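Local coordinates for protein PA1221 (Pseudomonas aeruginosa, PDB 4DG9) that combines a domain of the ANL family of AMP-binding enzymes with a carrier-type phosphopantetheine-attachment domain in a single chain, at residues L199-Q204 / L226-C231; F207-P212 / T219-G224; R279-G284 / L303-G308. All coordinates share one frame; numbering follows the deposited sequence.

Interaction 1 of 3, residues L199-Q204 / L226-C231; sequences LAFAPQ and LLNGGC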
loop_
_atom_site.group_PDB
_atom_site.type_symbol
_atom_site.label_atom_id
_atom_site.label_comp_id
_atom_site.label_asym_id
_atom_site.label_seq_id
_atom_site.Cartn_x
_atom_site.Cartn_y
_atom_site.Cartn_z
ATOM N N LEU A 199 6.990 -15.172 10.091
ATOM C CA LEU A 199 8.127 -14.783 9.288
ATOM C C LEU A 199 9.291 -14.973 10.201
ATOM O O LEU A 199 9.131 -14.904 11.412
ATOM C CB LEU A 199 8.028 -13.305 8.888
ATOM C CG LEU A 199 9.037 -12.803 7.855
ATOM C CD1 LEU A 199 8.738 -13.406 6.511
ATOM C CD2 LEU A 199 8.998 -11.292 7.760
ATOM N N ALA A 200 10.462 -15.215 9.635
ATOM C CA ALA A 200 11.661 -15.205 10.447
ATOM C C ALA A 200 12.301 -13.817 10.389
ATOM O O ALA A 200 12.944 -13.462 9.404
ATOM C CB ALA A 200 12.627 -16.238 9.941
ATOM N N PHE A 201 12.162 -13.068 11.479
ATOM C CA PHE A 201 12.836 -11.790 11.634
ATOM C C PHE A 201 14.173 -12.055 12.300
ATOM O O PHE A 201 14.229 -12.587 13.403
ATOM C CB PHE A 201 12.026 -10.864 12.531
ATOM C CG PHE A 201 10.747 -10.373 11.927
ATOM C CD1 PHE A 201 10.745 -9.267 11.080
ATOM C CD2 PHE A 201 9.533 -10.988 12.238
ATOM C CE1 PHE A 201 9.551 -8.784 10.538
ATOM C CE2 PHE A 201 8.316 -10.510 11.698
ATOM C CZ PHE A 201 8.328 -9.397 10.863
ATOM N N ALA A 202 15.249 -11.718 11.611
ATOM C CA ALA A 202 16.590 -11.999 12.101
ATOM C C ALA A 202 17.567 -10.931 11.614
ATOM O O ALA A 202 17.297 -10.237 10.632
ATOM C CB ALA A 202 17.025 -13.399 11.653
ATOM N N PRO A 203 18.711 -10.795 12.294
ATOM C CA PRO A 203 19.726 -9.799 11.919
ATOM C C PRO A 203 20.250 -9.985 10.488
ATOM O O PRO A 203 20.739 -9.049 9.868
ATOM C CB PRO A 203 20.852 -10.051 12.920
ATOM C CG PRO A 203 20.221 -10.796 14.057
ATOM C CD PRO A 203 19.114 -11.595 13.462
ATOM N N GLN A 204 20.127 -11.190 9.958
ATOM C CA GLN A 204 20.628 -11.459 8.623
ATOM C C GLN A 204 19.585 -11.150 7.552
ATOM O O GLN A 204 19.892 -11.136 6.359
ATOM C CB GLN A 204 21.104 -12.917 8.501
ATOM C CG GLN A 204 20.019 -13.965 8.720
ATOM C CD GLN A 204 19.878 -14.390 10.190
ATOM O OE1 GLN A 204 19.934 -13.564 11.103
ATOM N NE2 GLN A 204 19.689 -15.687 10.413
ATOM N N LEU A 226 14.808 -3.021 10.954
ATOM C CA LEU A 226 15.548 -2.213 11.919
ATOM C C LEU A 226 15.385 -2.673 13.367
ATOM O O LEU A 226 16.296 -2.508 14.184
ATOM C CB LEU A 226 15.195 -0.738 11.785
ATOM C CG LEU A 226 15.474 -0.115 10.420
ATOM C CD1 LEU A 226 15.048 1.356 10.429
ATOM C CD2 LEU A 226 16.938 -0.271 10.073
ATOM N N LEU A 227 14.233 -3.250 13.680
ATOM C CA LEU A 227 13.949 -3.693 15.045
ATOM C C LEU A 227 14.579 -5.052 15.332
ATOM O O LEU A 227 14.635 -5.499 16.473
ATOM C CB LEU A 227 12.446 -3.721 15.304
ATOM C CG LEU A 227 11.826 -2.328 15.189
ATOM C CD1 LEU A 227 10.348 -2.317 15.542
ATOM C CD2 LEU A 227 12.607 -1.335 16.053
ATOM N N ASN A 228 14.980 -5.728 14.266
ATOM C CA ASN A 228 15.687 -6.993 14.332
ATOM C C ASN A 228 17.181 -7.053 13.984
ATOM O O ASN A 228 17.768 -8.146 13.903
ATOM C CB ASN A 228 14.864 -8.044 13.624
ATOM C CG ASN A 228 13.577 -8.315 14.359
ATOM O OD1 ASN A 228 13.579 -9.032 15.351
ATOM N ND2 ASN A 228 12.477 -7.717 13.904
ATOM N N GLY A 229 17.782 -5.899 13.712
ATOM C CA GLY A 229 19.195 -5.860 13.381
ATOM C C GLY A 229 19.491 -6.225 11.930
ATOM O O GLY A 229 20.650 -6.336 11.526
ATOM N N GLY A 230 18.440 -6.391 11.133
ATOM C CA GLY A 230 18.607 -6.620 9.712
ATOM C C GLY A 230 18.890 -5.345 8.927
ATOM O O GLY A 230 19.105 -4.264 9.495
ATOM N N CYS A 231 18.872 -5.476 7.604
ATOM C CA CYS A 231 19.177 -4.370 6.722
ATOM C C CYS A 231 17.974 -4.002 5.863
ATOM O O CYS A 231 17.333 -4.874 5.299
ATOM C CB CYS A 231 20.354 -4.729 5.806
ATOM S SG CYS A 231 20.758 -3.450 4.559
#

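Interaction 2 of 3, residues F207-P212 / T219-G224; sequences FLVNSP and TLEIWG. With DG9 (5'-({[(2R,3R)-3-amino-2-{[2-({N-[(2R)-2-hydroxy-3,3-dimethyl-4-{[oxido(oxo)phosphonio]oxy}butanoyl]-beta-alanyl}amino)ethyl]sulfanyl}-4-methylpentyl]sulfonyl}amino)-5'-deoxyadenosine), chain B.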
loop_
_atom_site.group_PDB
_atom_site.type_symbol
_atom_site.label_atom_id
_atom_site.label_comp_id
_atom_site.label_asym_id
_atom_site.label_seq_id
_atom_site.Cartn_x
_atom_site.Cartn_y
_atom_site.Cartn_z
ATOM N N PHE A 207 15.572 -6.710 3.960
ATOM C CA PHE A 207 14.187 -6.451 3.637
ATOM C C PHE A 207 14.055 -5.367 2.595
ATOM O O PHE A 207 14.574 -4.266 2.755
ATOM C CB PHE A 207 13.404 -6.084 4.894
ATOM C CG PHE A 207 12.021 -6.662 4.917
ATOM C CD1 PHE A 207 11.554 -7.356 6.025
ATOM C CD2 PHE A 207 11.194 -6.538 3.815
ATOM C CE1 PHE A 207 10.285 -7.912 6.024
ATOM C CE2 PHE A 207 9.922 -7.094 3.808
ATOM C CZ PHE A 207 9.469 -7.782 4.912
ATOM N N LEU A 208 13.357 -5.686 1.514
ATOM C CA LEU A 208 13.125 -4.720 0.449
ATOM C C LEU A 208 12.188 -3.603 0.922
ATOM O O LEU A 208 11.091 -3.864 1.430
ATOM C CB LEU A 208 12.529 -5.426 -0.764
ATOM C CG LEU A 208 11.960 -4.506 -1.837
ATOM C CD1 LEU A 208 13.095 -3.825 -2.600
ATOM C CD2 LEU A 208 11.073 -5.303 -2.776
ATOM N N VAL A 209 12.625 -2.357 0.777
ATOM C CA VAL A 209 11.798 -1.226 1.175
ATOM C C VAL A 209 11.297 -0.561 -0.091
ATOM O O VAL A 209 12.041 0.088 -0.825
ATOM C CB VAL A 209 12.566 -0.209 2.031
ATOM C CG1 VAL A 209 11.638 0.936 2.411
ATOM C CG2 VAL A 209 13.167 -0.881 3.278
ATOM N N ASN A 210 10.015 -0.763 -0.331
ATOM C CA ASN A 210 9.375 -0.480 -1.598
ATOM C C ASN A 210 8.034 0.246 -1.432
ATOM O O ASN A 210 7.729 1.211 -2.133
ATOM C CB ASN A 210 9.219 -1.764 -2.397
ATOM C CG ASN A 210 8.724 -1.506 -3.781
ATOM O OD1 ASN A 210 9.280 -0.670 -4.515
ATOM N ND2 ASN A 210 7.664 -2.208 -4.158
ATOM N N SER A 211 7.179 -0.336 -0.595
ATOM C CA SER A 211 5.810 0.130 -0.412
ATOM C C SER A 211 5.648 1.619 -0.087
ATOM O O SER A 211 6.473 2.200 0.616
ATOM C CB SER A 211 5.121 -0.721 0.651
ATOM O OG SER A 211 5.034 -2.053 0.188
ATOM N N PRO A 212 4.573 2.239 -0.611
ATOM C CA PRO A 212 4.289 3.651 -0.332
ATOM C C PRO A 212 4.126 3.927 1.167
ATOM O O PRO A 212 3.404 3.251 1.863
ATOM C CB PRO A 212 2.990 3.911 -1.106
ATOM C CG PRO A 212 2.412 2.567 -1.366
ATOM C CD PRO A 212 3.594 1.664 -1.547
ATOM N N THR A 219 5.522 -0.075 6.988
ATOM C CA THR A 219 5.816 -0.338 8.399
ATOM C C THR A 219 6.584 -1.637 8.587
ATOM O O THR A 219 7.602 -1.690 9.291
ATOM C CB THR A 219 4.525 -0.472 9.219
ATOM O OG1 THR A 219 3.758 0.731 9.111
ATOM C CG2 THR A 219 4.855 -0.736 10.693
ATOM N N LEU A 220 6.072 -2.688 7.957
ATOM C CA LEU A 220 6.689 -4.004 8.031
ATOM C C LEU A 220 8.056 -3.950 7.398
ATOM O O LEU A 220 9.037 -4.378 7.993
ATOM C CB LEU A 220 5.833 -5.055 7.313
ATOM C CG LEU A 220 6.459 -6.438 7.098
ATOM C CD1 LEU A 220 6.884 -7.073 8.415
ATOM C CD2 LEU A 220 5.509 -7.360 6.341
ATOM N N GLU A 221 8.118 -3.418 6.183
ATOM C CA GLU A 221 9.382 -3.446 5.448
ATOM C C GLU A 221 10.530 -2.705 6.165
ATOM O O GLU A 221 11.678 -3.136 6.126
ATOM C CB GLU A 221 9.189 -2.872 4.040
ATOM C CG GLU A 221 8.085 -3.523 3.246
ATOM C CD GLU A 221 7.797 -2.783 1.957
ATOM O OE1 GLU A 221 8.337 -1.673 1.766
ATOM O OE2 GLU A 221 7.037 -3.311 1.128
ATOM N N ILE A 222 10.218 -1.592 6.821
ATOM C CA ILE A 222 11.236 -0.787 7.496
ATOM C C ILE A 222 11.555 -1.333 8.880
ATOM O O ILE A 222 12.687 -1.779 9.166
ATOM C CB ILE A 222 10.777 0.704 7.586
ATOM C CG1 ILE A 222 10.630 1.281 6.178
ATOM C CG2 ILE A 222 11.753 1.552 8.388
ATOM C CD1 ILE A 222 9.819 2.511 6.113
ATOM N N TRP A 223 10.551 -1.303 9.747
ATOM C CA TRP A 223 10.763 -1.654 11.145
ATOM C C TRP A 223 11.050 -3.139 11.341
ATOM O O TRP A 223 11.759 -3.518 12.261
ATOM C CB TRP A 223 9.596 -1.155 11.999
ATOM C CG TRP A 223 9.448 0.300 11.784
ATOM C CD1 TRP A 223 8.413 0.949 11.171
ATOM C CD2 TRP A 223 10.410 1.300 12.114
ATOM N NE1 TRP A 223 8.664 2.297 11.125
ATOM C CE2 TRP A 223 9.887 2.540 11.694
ATOM C CE3 TRP A 223 11.657 1.269 12.749
ATOM C CZ2 TRP A 223 10.573 3.736 11.867
ATOM C CZ3 TRP A 223 12.338 2.450 12.916
ATOM C CH2 TRP A 223 11.795 3.671 12.478
ATOM N N GLY A 224 10.520 -3.979 10.465
ATOM C CA GLY A 224 10.837 -5.391 10.532
ATOM C C GLY A 224 12.345 -5.584 10.556
ATOM O O GLY A 224 12.869 -6.309 11.406
HETATM C C DG9 B . -3.198 -2.577 4.199
HETATM N N DG9 B . -6.637 -2.818 3.547
HETATM S S DG9 B . -5.826 -1.565 4.106
HETATM C C1 DG9 B . -4.477 -2.107 4.910
HETATM N N1 DG9 B . -6.846 -11.253 1.686
HETATM O O1 DG9 B . -9.837 -5.147 5.742
HETATM C C2 DG9 B . -8.033 -10.691 1.398
HETATM N N2 DG9 B . -2.222 -3.566 6.228
HETATM O O2 DG9 B . -10.760 -6.003 3.311
HETATM C C3 DG9 B . -7.178 -3.736 4.530
HETATM N N3 DG9 B . -8.315 -9.415 1.695
HETATM O O3 DG9 B . -1.408 1.445 -9.247
HETATM C C4 DG9 B . -7.383 -8.633 2.299
HETATM C C5 DG9 B . -6.150 -9.180 2.610
HETATM C C6 DG9 B . -5.890 -10.517 2.290
HETATM N N6 DG9 B . -4.698 -11.099 2.574
HETATM N N7 DG9 B . -5.437 -8.199 3.206
HETATM C C8 DG9 B . -6.198 -7.081 3.264
HETATM N N9 DG9 B . -7.381 -7.349 2.703
HETATM C CA DG9 B . -2.817 -3.895 4.895
HETATM C CB DG9 B . -1.902 -4.875 4.158
HETATM C "C1'" DG9 B . -8.506 -6.387 2.569
HETATM S S1P DG9 B . -3.255 -2.661 2.428
HETATM C "C2'" DG9 B . -9.483 -6.523 3.731
HETATM P P2A DG9 B . -0.095 1.970 -9.822
HETATM C C2P DG9 B . -1.587 -2.318 1.942
HETATM O O2P DG9 B . -5.573 -0.610 3.072
HETATM C "C3'" DG9 B . -8.873 -5.629 4.793
HETATM C C3P DG9 B . -1.318 -0.853 1.603
HETATM O O3P DG9 B . -6.644 -0.976 5.123
HETATM C "C4'" DG9 B . -8.340 -4.498 3.927
HETATM O "O4'" DG9 B . -7.968 -5.071 2.662
HETATM O O4A DG9 B . 0.121 3.468 -9.883
HETATM N N4P DG9 B . -1.459 -0.616 0.180
HETATM C C5P DG9 B . -0.454 -0.253 -0.611
HETATM O O5P DG9 B . 0.702 -0.140 -0.241
HETATM O O6A DG9 B . 1.145 1.339 -9.001
HETATM C C6P DG9 B . -0.819 0.020 -2.049
HETATM C C7P DG9 B . -0.129 -1.009 -2.933
HETATM N N8P DG9 B . -0.189 -0.659 -4.338
HETATM C C9P DG9 B . 0.721 0.136 -4.895
HETATM O O9P DG9 B . 1.658 0.601 -4.272
HETATM C CAP DG9 B . 0.553 0.453 -6.357
HETATM O OAP DG9 B . -0.704 -0.033 -6.823
HETATM C CBP DG9 B . 1.669 -0.143 -7.217
HETATM C CCP DG9 B . 1.274 -0.042 -8.689
HETATM C CDP DG9 B . 2.903 0.706 -6.960
HETATM C CEP DG9 B . 1.966 -1.589 -6.843
HETATM C CG1 DG9 B . -0.418 -4.584 4.345
HETATM C CG2 DG9 B . -2.204 -6.290 4.641
#

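Interaction 3 of 3, residues R279-G284 / L303-G308; sequences RQLLTG and LHLVNG. With DG9 (5'-({[(2R,3R)-3-amino-2-{[2-({N-[(2R)-2-hydroxy-3,3-dimethyl-4-{[oxido(oxo)phosphonio]oxy}butanoyl]-beta-alanyl}amino)ethyl]sulfanyl}-4-methylpentyl]sulfonyl}amino)-5'-deoxyadenosine), chain B.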
loop_
_atom_site.group_PDB
_atom_site.type_symbol
_atom_site.label_atom_id
_atom_site.label_comp_id
_atom_site.label_asym_id
_atom_site.label_seq_id
_atom_site.Cartn_x
_atom_site.Cartn_y
_atom_site.Cartn_z
ATOM N N ARG A 279 14.260 -15.476 0.166
ATOM C CA ARG A 279 13.911 -16.523 1.128
ATOM C C ARG A 279 12.471 -16.355 1.604
ATOM O O ARG A 279 11.745 -17.330 1.808
ATOM C CB ARG A 279 14.858 -16.539 2.337
ATOM C CG ARG A 279 16.336 -16.639 1.999
ATOM C CD ARG A 279 17.196 -16.833 3.254
ATOM N NE ARG A 279 17.141 -15.698 4.182
ATOM C CZ ARG A 279 16.477 -15.688 5.340
ATOM N NH1 ARG A 279 15.795 -16.760 5.724
ATOM N NH2 ARG A 279 16.495 -14.603 6.115
ATOM N N GLN A 280 12.070 -15.109 1.801
ATOM C CA GLN A 280 10.771 -14.829 2.390
ATOM C C GLN A 280 9.990 -13.795 1.595
ATOM O O GLN A 280 10.474 -12.689 1.303
ATOM C CB GLN A 280 10.934 -14.332 3.823
ATOM C CG GLN A 280 11.686 -15.269 4.718
ATOM C CD GLN A 280 11.719 -14.793 6.149
ATOM O OE1 GLN A 280 11.252 -15.485 7.050
ATOM N NE2 GLN A 280 12.278 -13.609 6.371
ATOM N N LEU A 281 8.753 -14.148 1.283
ATOM C CA LEU A 281 7.898 -13.257 0.532
ATOM C C LEU A 281 6.518 -13.221 1.170
ATOM O O LEU A 281 5.927 -14.263 1.462
ATOM C CB LEU A 281 7.822 -13.698 -0.929
ATOM C CG LEU A 281 6.748 -13.065 -1.807
ATOM C CD1 LEU A 281 6.928 -11.570 -1.819
ATOM C CD2 LEU A 281 6.829 -13.614 -3.213
ATOM N N LEU A 282 6.022 -12.012 1.415
ATOM C CA LEU A 282 4.661 -11.831 1.891
ATOM C C LEU A 282 3.880 -11.092 0.827
ATOM O O LEU A 282 4.409 -10.210 0.118
ATOM C CB LEU A 282 4.612 -11.046 3.204
ATOM C CG LEU A 282 5.472 -11.542 4.369
ATOM C CD1 LEU A 282 6.864 -10.939 4.268
ATOM C CD2 LEU A 282 4.857 -11.196 5.702
ATOM N N THR A 283 2.623 -11.475 0.702
ATOM C CA THR A 283 1.707 -10.757 -0.158
ATOM C C THR A 283 0.306 -10.802 0.470
ATOM O O THR A 283 0.077 -11.477 1.477
ATOM C CB THR A 283 1.723 -11.318 -1.602
ATOM O OG1 THR A 283 0.800 -10.584 -2.413
ATOM C CG2 THR A 283 1.344 -12.796 -1.614
ATOM N N GLY A 284 -0.630 -10.079 -0.115
ATOM C CA GLY A 284 -1.857 -9.806 0.595
ATOM C C GLY A 284 -2.310 -8.416 0.225
ATOM O O GLY A 284 -1.865 -7.855 -0.787
ATOM N N LEU A 303 10.611 -21.317 -1.264
ATOM C CA LEU A 303 10.202 -19.985 -0.818
ATOM C C LEU A 303 9.225 -20.063 0.356
ATOM O O LEU A 303 8.280 -20.840 0.342
ATOM C CB LEU A 303 9.573 -19.210 -1.971
ATOM C CG LEU A 303 9.069 -17.788 -1.732
ATOM C CD1 LEU A 303 10.216 -16.835 -1.397
ATOM C CD2 LEU A 303 8.324 -17.310 -2.970
ATOM N N HIS A 304 9.469 -19.257 1.375
ATOM C CA HIS A 304 8.554 -19.154 2.490
ATOM C C HIS A 304 7.604 -18.020 2.125
ATOM O O HIS A 304 7.974 -16.839 2.144
ATOM C CB HIS A 304 9.340 -18.800 3.758
ATOM C CG HIS A 304 8.487 -18.564 4.966
ATOM N ND1 HIS A 304 8.040 -19.584 5.780
ATOM C CD2 HIS A 304 8.016 -17.417 5.515
ATOM C CE1 HIS A 304 7.325 -19.080 6.769
ATOM N NE2 HIS A 304 7.297 -17.766 6.629
ATOM N N LEU A 305 6.371 -18.380 1.805
ATOM C CA LEU A 305 5.434 -17.414 1.278
ATOM C C LEU A 305 4.317 -17.246 2.289
ATOM O O LEU A 305 3.880 -18.214 2.888
ATOM C CB LEU A 305 4.900 -17.870 -0.081
ATOM C CG LEU A 305 3.926 -16.915 -0.781
ATOM C CD1 LEU A 305 4.654 -15.692 -1.343
ATOM C CD2 LEU A 305 3.157 -17.619 -1.887
ATOM N N VAL A 306 3.877 -16.016 2.500
ATOM C CA VAL A 306 2.890 -15.729 3.532
ATOM C C VAL A 306 1.778 -14.851 2.980
ATOM O O VAL A 306 2.034 -13.882 2.252
ATOM C CB VAL A 306 3.541 -14.971 4.713
ATOM C CG1 VAL A 306 2.525 -14.713 5.828
ATOM C CG2 VAL A 306 4.764 -15.717 5.227
ATOM N N ASN A 307 0.546 -15.192 3.329
ATOM C CA ASN A 307 -0.593 -14.329 3.066
ATOM C C ASN A 307 -0.851 -13.472 4.311
ATOM O O ASN A 307 -1.293 -13.979 5.353
ATOM C CB ASN A 307 -1.805 -15.212 2.787
ATOM C CG ASN A 307 -2.993 -14.434 2.340
ATOM O OD1 ASN A 307 -2.894 -13.241 2.082
ATOM N ND2 ASN A 307 -4.142 -15.106 2.230
ATOM N N GLY A 308 -0.509 -12.187 4.226
ATOM C CA GLY A 308 -0.807 -11.252 5.296
ATOM C C GLY A 308 -2.145 -10.562 5.133
ATOM O O GLY A 308 -2.453 -10.051 4.062
HETATM C C DG9 B . -3.198 -2.577 4.199
HETATM N N DG9 B . -6.637 -2.818 3.547
HETATM S S DG9 B . -5.826 -1.565 4.106
HETATM C C1 DG9 B . -4.477 -2.107 4.910
HETATM N N1 DG9 B . -6.846 -11.253 1.686
HETATM O O1 DG9 B . -9.837 -5.147 5.742
HETATM C C2 DG9 B . -8.033 -10.691 1.398
HETATM N N2 DG9 B . -2.222 -3.566 6.228
HETATM O O2 DG9 B . -10.760 -6.003 3.311
HETATM C C3 DG9 B . -7.178 -3.736 4.530
HETATM N N3 DG9 B . -8.315 -9.415 1.695
HETATM O O3 DG9 B . -1.408 1.445 -9.247
HETATM C C4 DG9 B . -7.383 -8.633 2.299
HETATM C C5 DG9 B . -6.150 -9.180 2.610
HETATM C C6 DG9 B . -5.890 -10.517 2.290
HETATM N N6 DG9 B . -4.698 -11.099 2.574
HETATM N N7 DG9 B . -5.437 -8.199 3.206
HETATM C C8 DG9 B . -6.198 -7.081 3.264
HETATM N N9 DG9 B . -7.381 -7.349 2.703
HETATM C CA DG9 B . -2.817 -3.895 4.895
HETATM C CB DG9 B . -1.902 -4.875 4.158
HETATM C "C1'" DG9 B . -8.506 -6.387 2.569
HETATM S S1P DG9 B . -3.255 -2.661 2.428
HETATM C "C2'" DG9 B . -9.483 -6.523 3.731
HETATM P P2A DG9 B . -0.095 1.970 -9.822
HETATM C C2P DG9 B . -1.587 -2.318 1.942
HETATM O O2P DG9 B . -5.573 -0.610 3.072
HETATM C "C3'" DG9 B . -8.873 -5.629 4.793
HETATM C C3P DG9 B . -1.318 -0.853 1.603
HETATM O O3P DG9 B . -6.644 -0.976 5.123
HETATM C "C4'" DG9 B . -8.340 -4.498 3.927
HETATM O "O4'" DG9 B . -7.968 -5.071 2.662
HETATM O O4A DG9 B . 0.121 3.468 -9.883
HETATM N N4P DG9 B . -1.459 -0.616 0.180
HETATM C C5P DG9 B . -0.454 -0.253 -0.611
HETATM O O5P DG9 B . 0.702 -0.140 -0.241
HETATM O O6A DG9 B . 1.145 1.339 -9.001
HETATM C C6P DG9 B . -0.819 0.020 -2.049
HETATM C C7P DG9 B . -0.129 -1.009 -2.933
HETATM N N8P DG9 B . -0.189 -0.659 -4.338
HETATM C C9P DG9 B . 0.721 0.136 -4.895
HETATM O O9P DG9 B . 1.658 0.601 -4.272
HETATM C CAP DG9 B . 0.553 0.453 -6.357
HETATM O OAP DG9 B . -0.704 -0.033 -6.823
HETATM C CBP DG9 B . 1.669 -0.143 -7.217
HETATM C CCP DG9 B . 1.274 -0.042 -8.689
HETATM C CDP DG9 B . 2.903 0.706 -6.960
HETATM C CEP DG9 B . 1.966 -1.589 -6.843
HETATM C CG1 DG9 B . -0.418 -4.584 4.345
HETATM C CG2 DG9 B . -2.204 -6.290 4.641
#

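Interaction 1 of 3, residues L199-Q204 / L226-C231
N228 reaches across to F201 with its amide, while its backbone carbonyl oxygen lies against P203. Its CG lies beside the backbone N (chi1 -66°), which sends the carboxamide towards the root of the phenylalanine. From CB outwards, N228 CB itself stands 4.1 Å from F201 CB. The next atom, N228 CG, comes to 3.5 Å of the same F201 CB. At the fork N228 OD1 passes F201 CB at 3.7 Å. N228 ND2 lies by F201 CB and the near side of the ring, 3.7 Å from F201 CD1, and approaches the ring obliquely, with ring and amide planes 23° apart. This is van der Waals contact: the polar needs of ND2 are met by the carbonyls of G224 and C193, which fix the rotation of the amide. One face of the F201 ring carries L199 CD2.

Backbone contacts continue the interface. N228 O lies against the proline ring, 3.6 Å from P203 CG. G230 CA offers a C-H to P203 O at 3.2 Å, with an angle of 157° at the hydrogen. P203 O and G229 O, two acceptors side by side, are joined by the guanidinium of R43, which donates NH2 to the first and NE to the second. G229, with positive phi, belongs to a Schellman motif closing helix 217-226. L227 packs on helices 29-39 and 186-193, L199 on strand 280-284, and C231 pairs with M205 and F207 as strand 231-234 starts beside strand 206-209.

Interaction 2 of 3, residues F207-P212 / T219-G224
F207 lays one ring face over the backbone of E221, whose CA-H points at the ring in a CH-pi contact, 4.0 Å from E221 CA to the F207 centroid and 15° off the normal. The ring's far end, F207 CZ, meets L220 CG at 4.0 Å. V209 CG1 touches I222 CG1; strand 206-209 and helix 217-226 belong to a beta-alpha-beta unit that continues into strand 231-234.

The E221 side chain runs extended beyond CG, passing L208 O and ending at the turn that follows the strand. There E221 OE1 accepts hydrogen bonds from two backbone N-H groups, N210 N at 2.8 Å, nearly straight but from above the carboxylate plane, and S211 N at 3.0 Å on the syn lone pair of OE1. OE2 accepts S211 OG, again from above the plane, and a weak bond from S211 N. The N210 side chain turns to N235 instead. Next along, P212 CG lies 3.4 Å from O5P of DG9.

Three donor groups gathered on a buried carboxylate, two of them backbone N-H, are consistent with a charged E221 that holds the strand-to-loop turn in shape beside the DG9 site.

Interaction 3 of 3, residues R279-G284 / L303-G308
H304 N bonds to R279 O at 3.0 Å, the first rung of a parallel ladder between the two strands. L281 N then reaches H304 O, V306 N reaches L281 O, T283 N reaches V306 O and G308 N reaches T283 O, so L281 and T283 each give and take a bond, the axes of the two short strands being 28° apart. CA-H groups add weaker contacts, such as L305 CA to L281 O at 3.2 Å.

Apolar packing follows the alternation of the sheet. On one face L281 CG meets L305 CD1 side by side, and F264 of helix 261-270 packs there on L281. L303, in the preceding loop, brings its CD1 to 4.0 Å from L281 CB, the two leucines crossing at a slant. The other face has L282 CG 4.0 Å from V306 CB. The two strands, with helix 290-299 linking them, make a beta-alpha-beta unit, and strand 256-260 pairs with strand 280-284 on the edge away from strand 304-309.

Polar ends find partners further out. Q280 and H304 lie alongside each other, yet Q280 OE1 accepts from A200 N and H304 NE2 bonds to F198 O; T283 OG1 bonds to L259 O.

Ligand contacts gather at the C-terminal end of strand 304-309. The exocyclic amine N6 of DG9 donates to N307 OD1 at 2.8 Å and to G308 O at 2.9 Å. N307 ND2 bonds to P334 O, which is consistent with an amide held with OD1 towards DG9.

Overall arrangement
From the N terminus, 199-204 comes first and finds its partner at 226-231: interaction 1 closes a loop around strand 206-209 and helix 217-226, joining the segments that precede the strand and follow the helix. Nested inside it, interaction 2 closes the shorter loop between that strand and helix. Interaction 3 follows in series, spanning helix 290-299 between two strands of another sheet. None of the loops cross. F201 packs on L220 and G224, joining interactions 1 and 2, while C231 O probably bonds to F207 N. L199 packs on Q280 and L282 of interaction 3, beside the A200 bond to Q280, and L220 and F207 also meet L282. Interactions 2 and 3 both border DG9, touching its pantetheine arm and its adenine respectively.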